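Local coordinates for protein histidine acid phosphatase (Hafnia alvei, PDB 4ARU) that belongs to branch 2 of the histidine phosphatase superfamily, as a single-chain alpha/beta enzyme with a mixed sheet and many surrounding helices, at residues A[50-53]-A[54-58]; A[321-324]-A[325-328]; A[392-395]-A[396-399]. All coordinates share one frame; numbering follows the deposited sequence. Where two conformers were deposited one is given.

Contact 1 of 3, residues A[50-53]-A[54-58]; sequences TPRG and EHLIS
Glu54 N donates to Thr50 O over 2.9 Å, closing the first turn of helix 51-70. Three more main-chain bonds follow in step, His55 N to Pro51 O, Leu56 N to Arg52 O and Ile57 N to Gly53 O. All four are fairly straight, with N-H...O angles near 160°.

Ahead of this turn stands Thr50 as N-cap. Its OG1 accepts from Gly53 N at 2.9 Å; the same hydroxyl is also hydrogen-bonded to Gln230 OE1. Pro51 takes the first helical position, where a missing N-H costs the helix nothing. The cap sits next to the family's signature: the backbone of Thr50 is hydrogen-bonded to Val21, part of the RHGxRxP sequence that marks histidine acid phosphatases.

In the one apolar contact between side chains, the middle of Arg52 meets a branch of Leu56, with Arg52 CG 4.0 Å from Leu56 CD1. Other side-chain carbons lie against carbonyl oxygens of the preceding turn: Leu56 CG is 3.4 Å from Arg52 O, and one residue on Ile57 CG1 is 3.3 Å from Gly53 O, while the Ile57 side chain packs against Thr98 and Ala101 of helix 93-106.

The charged chains leave in different directions. Arg52 has CG anti to its own nitrogen (chi1 172°) and runs extended to NE, carrying the guanidinium away from Glu54; there NE bonds Ala229 O and NH2 bonds His363 O. Glu54 leans toward the start of the helix, its CG beside the backbone nitrogen (chi1 -68°) and the rest extended, so that OE1 ends 3.4 Å from Pro51 CA. The Glu54 side chain also touches Lys97.

Contact 2 of 3, residues A[321-324]-A[325-328]; sequences WTLP and GQPD
Leu323 and Gln326 face each other across a type II beta turn, with Pro324 and Gly325 at its two corners. The closing bond runs from Gln326 N to Leu323 O at 3.0 Å. It is somewhat bent, and the donor stands above the carbonyl plane, 40° out of it. Gly325 has a phi of 77°, that of the third residue of a type II turn.

Behind this bond the two arms part, and a water spans the gap. It accepts from Leu323 N at 2.9 Å and lies 2.8 Å from Gln326 O, to which it can donate, although other acceptors compete for its protons. The water thus bridges two main-chain groups that do not meet directly.

On one side of the turn the side chains of Leu323 and Gln326 run next to each other in the same direction. They touch at their roots, where Leu323 CB is 3.9 Å from Gln326 CB. Farther out, Leu323 CD1 reaches across to Asp328 O, 3.6 Å away.

The amide of Gln326 is gripped at both ends. The bend at chi2 (51°) lets OE1 reach forward past Pro327 to Asp328 N; this N-H lies in the carbonyl plane on a lone pair of OE1, with 3.1 Å between Asp328 N and Gln326 OE1. The NE2 end donates to Gln357 O, which should fix the amide's rotation. Asp328 in turn uses OD1 to accept from Thr330 N.

The turn follows helix 307-317 and precedes strand 335-342. Leu323 packs on Met354 and Tyr356 of strand 348-356, whereas Pro327 and Asp328 lean on helices 213-229 and 243-262.

Contact 3 of 3, residues A[392-395]-A[396-399]; sequences YCPL and STFS
Phe398 N donates to Pro394 O at 2.9 Å, almost straight at 172°, and Ser399 N to Leu395 O at 2.8 Å, the first bonds of a helix that starts straight after a short strand. This is a strand-to-helix junction with Pro394 as N-cap: strand 393-394, paired antiparallel with strand 348-356, gives way to helix 395-405. Thr397 N adds a weak, strongly bent bond, so that Pro394 O takes one straight bond, from Phe398 N, and one weak one.

Cys393 faces the new helix. Its sulfur lies anti to the backbone nitrogen (chi1 179°), and that points SG at the start of Phe398, 3.9 Å from Phe398 CB. The same SG forms the disulfide with Cys384, tying the junction to the loop that binds the potassium ion through Asn380, Ile381, Cys384 and Gln387.

On another side of the turn, the Pro394 ring and the Thr397 side chain lie alongside each other and point the same way. Thr397 OG1 sits 3.9 Å from both Pro394 CB and Pro394 CG, and its polar partner is Asp386 OD2. Thr397 CB, for its part, rests on Pro394 O.

Leu395 and Phe398 carry the apolar face toward the sheet. Leu395 CD1 approaches the Phe398 ring obliquely, 4.3 Å from Phe398 CD2. Both side chains pack on Val350 of strand 348-356; Phe398 also reaches Phe338 and Leu395 reaches Arg340, on strand 335-342.

Ser399 comes next to Leu395 one turn later. With chi1 at -64°, Ser399 OG lies beside its own backbone nitrogen, 3.0 Å from Leu395 O and 3.9 Å from Leu395 CD1; it is also hydrogen-bonded to Ser284 OG.

In the fold
Along the chain the three contacts come in series: a helix start, a loop turn, then a strand-to-helix junction near the C-terminus. The centres of contacts 1 and 2 are about 20 Å apart, those of contacts 2 and 3 about 26 Å, and those of contacts 1 and 3 about 35 Å; none touches another. Gln357 nevertheless joins the first two, hydrogen-bonding Leu56 O in contact 1 and Gln326 NE2 in contact 2. Contacts 2 and 3 share strand 348-356 of the mixed sheet, the turn packing on Met354 and Tyr356 and the junction on Val350. Contact 1 is tied to that strand's end through Gln357, so three distant chain parts are held to one strand region.

Contact 1 of 3, residues A[50-53]-A[54-58]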
loop_
_atom_site.group_PDB
_atom_site.type_symbol
_atom_site.label_atom_id
_atom_site.label_comp_id
_atom_site.label_asym_id
_atom_site.label_seq_id
_atom_site.Cartn_x
_atom_site.Cartn_y
_atom_site.Cartn_z
ATOM N N THR A 50 -1.135 8.242 13.924
ATOM C CA THR A 50 -1.357 9.466 14.719
ATOM C C THR A 50 -2.797 9.941 14.615
ATOM O O THR A 50 -3.534 9.560 13.670
ATOM C CB THR A 50 -0.481 10.666 14.223
ATOM O OG1 THR A 50 -0.865 11.001 12.868
ATOM C CG2 THR A 50 0.982 10.277 14.245
ATOM N N PRO A 51 -3.221 10.791 15.557
ATOM C CA PRO A 51 -4.587 11.329 15.431
ATOM C C PRO A 51 -4.804 12.068 14.098
ATOM O O PRO A 51 -5.881 11.987 13.475
ATOM C CB PRO A 51 -4.737 12.180 16.671
ATOM C CG PRO A 51 -3.809 11.556 17.672
ATOM C CD PRO A 51 -2.649 10.997 16.893
ATOM N N ARG A 52 -3.766 12.749 13.621
ATOM C CA ARG A 52 -3.879 13.376 12.315
ATOM C C ARG A 52 -4.043 12.325 11.215
ATOM O O ARG A 52 -4.800 12.532 10.297
ATOM C CB ARG A 52 -2.665 14.279 12.053
ATOM C CG ARG A 52 -2.583 14.819 10.650
ATOM C CD ARG A 52 -1.730 16.035 10.654
ATOM N NE ARG A 52 -1.357 16.407 9.301
ATOM C CZ ARG A 52 -1.175 17.636 8.865
ATOM N NH1 ARG A 52 -1.378 18.697 9.627
ATOM N NH2 ARG A 52 -0.792 17.772 7.609
ATOM N N GLY A 53 -3.293 11.221 11.283
ATOM C CA GLY A 53 -3.445 10.129 10.356
ATOM C C GLY A 53 -4.880 9.614 10.334
ATOM O O GLY A 53 -5.453 9.301 9.277
ATOM N N GLU A 54 -5.450 9.459 11.529
ATOM C CA GLU A 54 -6.842 9.043 11.603
ATOM C C GLU A 54 -7.765 10.015 10.928
ATOM O O GLU A 54 -8.679 9.634 10.171
ATOM C CB GLU A 54 -7.233 8.831 13.065
ATOM C CG GLU A 54 -6.560 7.652 13.719
ATOM C CD GLU A 54 -6.797 7.621 15.228
ATOM O OE1 GLU A 54 -6.154 8.368 15.984
ATOM O OE2 GLU A 54 -7.667 6.842 15.692
ATOM N N HIS A 55 -7.563 11.292 11.190
ATOM C CA HIS A 55 -8.372 12.352 10.554
ATOM C C HIS A 55 -8.280 12.262 9.029
ATOM O O HIS A 55 -9.267 12.314 8.313
ATOM C CB HIS A 55 -7.961 13.717 11.063
ATOM C CG HIS A 55 -8.665 14.837 10.374
ATOM N ND1 HIS A 55 -10.039 15.004 10.408
ATOM C CD2 HIS A 55 -8.188 15.794 9.549
ATOM C CE1 HIS A 55 -10.360 16.059 9.670
ATOM N NE2 HIS A 55 -9.255 16.559 9.153
ATOM N N LEU A 56 -7.064 12.115 8.545
ATOM C CA LEU A 56 -6.829 12.011 7.114
ATOM C C LEU A 56 -7.511 10.811 6.506
ATOM O O LEU A 56 -8.013 10.912 5.384
ATOM C CB LEU A 56 -5.309 12.063 6.813
ATOM C CG LEU A 56 -4.617 13.417 7.007
ATOM C CD1 LEU A 56 -3.121 13.247 7.037
ATOM C CD2 LEU A 56 -5.021 14.396 5.919
ATOM N N ILE A 57 -7.527 9.663 7.189
ATOM C CA ILE A 57 -8.283 8.515 6.721
ATOM C C ILE A 57 -9.764 8.812 6.724
ATOM O O ILE A 57 -10.463 8.425 5.767
ATOM C CB ILE A 57 -7.986 7.273 7.566
ATOM C CG1 ILE A 57 -6.555 6.823 7.389
ATOM C CG2 ILE A 57 -8.961 6.133 7.225
ATOM C CD1 ILE A 57 -6.162 6.332 6.000
ATOM N N SER A 58 -10.274 9.482 7.765
ATOM C CA SER A 58 -11.704 9.829 7.770
ATOM C C SER A 58 -12.065 10.735 6.586
ATOM O O SER A 58 -13.150 10.591 6.037
ATOM C CB SER A 58 -12.118 10.467 9.093
ATOM O OG SER A 58 -11.730 11.823 9.175
#

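Contact 2 of 3, residues A[321-324]-A[325-328]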
loop_
_atom_site.group_PDB
_atom_site.type_symbol
_atom_site.label_atom_id
_atom_site.label_comp_id
_atom_site.label_asym_id
_atom_site.label_seq_id
_atom_site.Cartn_x
_atom_site.Cartn_y
_atom_site.Cartn_z
ATOM N N TRP A 321 1.924 2.000 -11.907
ATOM C CA TRP A 321 1.358 3.333 -11.910
ATOM C C TRP A 321 2.328 4.350 -11.401
ATOM O O TRP A 321 3.339 4.031 -10.729
ATOM C CB TRP A 321 0.062 3.394 -11.121
ATOM C CG TRP A 321 0.222 3.078 -9.678
ATOM C CD1 TRP A 321 0.649 3.921 -8.687
ATOM C CD2 TRP A 321 -0.097 1.824 -9.022
ATOM N NE1 TRP A 321 0.633 3.266 -7.467
ATOM C CE2 TRP A 321 0.181 1.988 -7.634
ATOM C CE3 TRP A 321 -0.540 0.572 -9.477
ATOM C CZ2 TRP A 321 -0.002 0.949 -6.726
ATOM C CZ3 TRP A 321 -0.757 -0.441 -8.547
ATOM C CH2 TRP A 321 -0.473 -0.254 -7.192
ATOM N N THR A 322 2.030 5.607 -11.752
ATOM C CA THR A 322 2.608 6.774 -11.069
ATOM C C THR A 322 1.448 7.674 -10.704
ATOM O O THR A 322 0.465 7.814 -11.441
ATOM C CB THR A 322 3.671 7.553 -11.892
ATOM O OG1 THR A 322 4.365 8.493 -11.055
ATOM C CG2 THR A 322 3.071 8.349 -13.006
ATOM N N LEU A 323 1.516 8.235 -9.508
ATOM C CA LEU A 323 0.404 9.036 -8.999
ATOM C C LEU A 323 0.680 10.533 -9.113
ATOM O O LEU A 323 1.568 11.065 -8.437
ATOM C CB LEU A 323 0.191 8.671 -7.533
ATOM C CG LEU A 323 -0.038 7.190 -7.270
ATOM C CD1 LEU A 323 -0.254 6.974 -5.761
ATOM C CD2 LEU A 323 -1.232 6.630 -8.043
ATOM N N PRO A 324 -0.102 11.233 -9.963
ATOM C CA PRO A 324 0.085 12.687 -10.035
ATOM C C PRO A 324 -0.025 13.342 -8.655
ATOM O O PRO A 324 -0.937 13.051 -7.900
ATOM C CB PRO A 324 -1.065 13.154 -10.947
ATOM C CG PRO A 324 -1.266 11.978 -11.816
ATOM C CD PRO A 324 -1.095 10.757 -10.949
ATOM N N GLY A 325 0.948 14.170 -8.332
ATOM C CA GLY A 325 0.961 14.883 -7.065
ATOM C C GLY A 325 1.360 14.106 -5.842
ATOM O O GLY A 325 1.357 14.621 -4.743
ATOM N N GLN A 326 1.789 12.871 -6.045
ATOM C CA GLN A 326 2.103 11.977 -4.908
ATOM C C GLN A 326 3.324 11.122 -5.260
ATOM O O GLN A 326 3.188 10.111 -5.978
ATOM C CB GLN A 326 0.871 11.141 -4.592
ATOM C CG GLN A 326 1.063 10.092 -3.508
ATOM C CD GLN A 326 1.687 10.673 -2.258
ATOM O OE1 GLN A 326 2.896 10.563 -2.031
ATOM N NE2 GLN A 326 0.865 11.277 -1.411
ATOM N N PRO A 327 4.486 11.483 -4.739
ATOM C CA PRO A 327 5.699 10.765 -5.087
ATOM C C PRO A 327 5.795 9.326 -4.577
ATOM O O PRO A 327 6.506 8.547 -5.209
ATOM C CB PRO A 327 6.805 11.632 -4.518
ATOM C CG PRO A 327 6.219 12.454 -3.491
ATOM C CD PRO A 327 4.754 12.596 -3.809
ATOM N N ASP A 328 5.099 8.976 -3.522
ATOM C CA ASP A 328 5.083 7.583 -3.045
ATOM C C ASP A 328 4.022 6.791 -3.845
ATOM O O ASP A 328 2.862 7.198 -3.886
ATOM C CB ASP A 328 4.710 7.620 -1.560
ATOM C CG ASP A 328 4.770 6.243 -0.865
ATOM O OD1 ASP A 328 5.000 5.195 -1.542
ATOM O OD2 ASP A 328 4.576 6.237 0.379
HETATM O O HOH W 1 3.787 7.972 -7.716
#

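Contact 3 of 3, residues A[392-395]-A[396-399]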
loop_
_atom_site.group_PDB
_atom_site.type_symbol
_atom_site.label_atom_id
_atom_site.label_comp_id
_atom_site.label_asym_id
_atom_site.label_seq_id
_atom_site.Cartn_x
_atom_site.Cartn_y
_atom_site.Cartn_z
ATOM N N TYR A 392 -12.479 -1.447 -18.252
ATOM C CA TYR A 392 -13.245 -2.568 -17.701
ATOM C C TYR A 392 -12.697 -3.911 -18.165
ATOM O O TYR A 392 -12.635 -4.184 -19.367
ATOM C CB TYR A 392 -14.753 -2.452 -18.078
ATOM C CG TYR A 392 -15.357 -1.158 -17.567
ATOM C CD1 TYR A 392 -15.776 -1.037 -16.250
ATOM C CD2 TYR A 392 -15.494 -0.082 -18.377
ATOM C CE1 TYR A 392 -16.311 0.141 -15.775
ATOM C CE2 TYR A 392 -16.069 1.103 -17.912
ATOM C CZ TYR A 392 -16.439 1.185 -16.593
ATOM O OH TYR A 392 -16.948 2.404 -16.153
ATOM N N CYS A 393 -12.315 -4.751 -17.214
ATOM C CA CYS A 393 -11.814 -6.077 -17.482
ATOM C C CYS A 393 -12.945 -7.076 -17.267
ATOM O O CYS A 393 -13.439 -7.154 -16.154
ATOM C CB CYS A 393 -10.673 -6.372 -16.486
ATOM S SG CYS A 393 -9.937 -8.013 -16.668
ATOM N N PRO A 394 -13.343 -7.877 -18.261
ATOM C CA PRO A 394 -14.376 -8.898 -17.993
ATOM C C PRO A 394 -14.038 -9.744 -16.760
ATOM O O PRO A 394 -12.900 -10.152 -16.589
ATOM C CB PRO A 394 -14.372 -9.801 -19.217
ATOM C CG PRO A 394 -13.690 -9.057 -20.280
ATOM C CD PRO A 394 -12.793 -8.037 -19.638
ATOM N N LEU A 395 -14.992 -9.920 -15.854
ATOM C CA LEU A 395 -14.723 -10.673 -14.634
ATOM C C LEU A 395 -14.223 -12.083 -14.971
ATOM O O LEU A 395 -13.324 -12.593 -14.295
ATOM C CB LEU A 395 -15.985 -10.777 -13.765
ATOM C CG LEU A 395 -15.819 -11.647 -12.508
ATOM C CD1 LEU A 395 -14.760 -11.080 -11.594
ATOM C CD2 LEU A 395 -17.140 -11.765 -11.789
ATOM N N SER A 396 -14.772 -12.699 -16.013
ATOM C CA SER A 396 -14.371 -14.047 -16.395
ATOM C C SER A 396 -12.882 -14.058 -16.747
ATOM O O SER A 396 -12.158 -14.996 -16.406
ATOM C CB SER A 396 -15.248 -14.517 -17.542
ATOM O OG SER A 396 -15.323 -13.579 -18.626
ATOM N N THR A 397 -12.383 -13.006 -17.369
ATOM C CA THR A 397 -10.958 -12.915 -17.637
ATOM C C THR A 397 -10.163 -12.614 -16.367
ATOM O O THR A 397 -9.115 -13.223 -16.105
ATOM C CB THR A 397 -10.654 -11.854 -18.728
ATOM O OG1 THR A 397 -11.371 -12.197 -19.888
ATOM C CG2 THR A 397 -9.131 -11.769 -18.972
ATOM N N PHE A 398 -10.616 -11.657 -15.567
ATOM C CA PHE A 398 -9.960 -11.298 -14.306
ATOM C C PHE A 398 -9.776 -12.558 -13.465
ATOM O O PHE A 398 -8.667 -12.783 -12.921
ATOM C CB PHE A 398 -10.816 -10.285 -13.560
ATOM C CG PHE A 398 -10.206 -9.811 -12.266
ATOM C CD1 PHE A 398 -9.273 -8.772 -12.261
ATOM C CD2 PHE A 398 -10.580 -10.363 -11.052
ATOM C CE1 PHE A 398 -8.697 -8.336 -11.106
ATOM C CE2 PHE A 398 -9.988 -9.951 -9.891
ATOM C CZ PHE A 398 -9.080 -8.918 -9.903
ATOM N N SER A 399 -10.814 -13.373 -13.348
ATOM C CA SER A 399 -10.753 -14.620 -12.575
ATOM C C SER A 399 -9.663 -15.535 -13.053
ATOM O O SER A 399 -8.965 -16.153 -12.272
ATOM C CB SER A 399 -12.073 -15.355 -12.641
ATOM O OG SER A 399 -13.084 -14.569 -12.020
#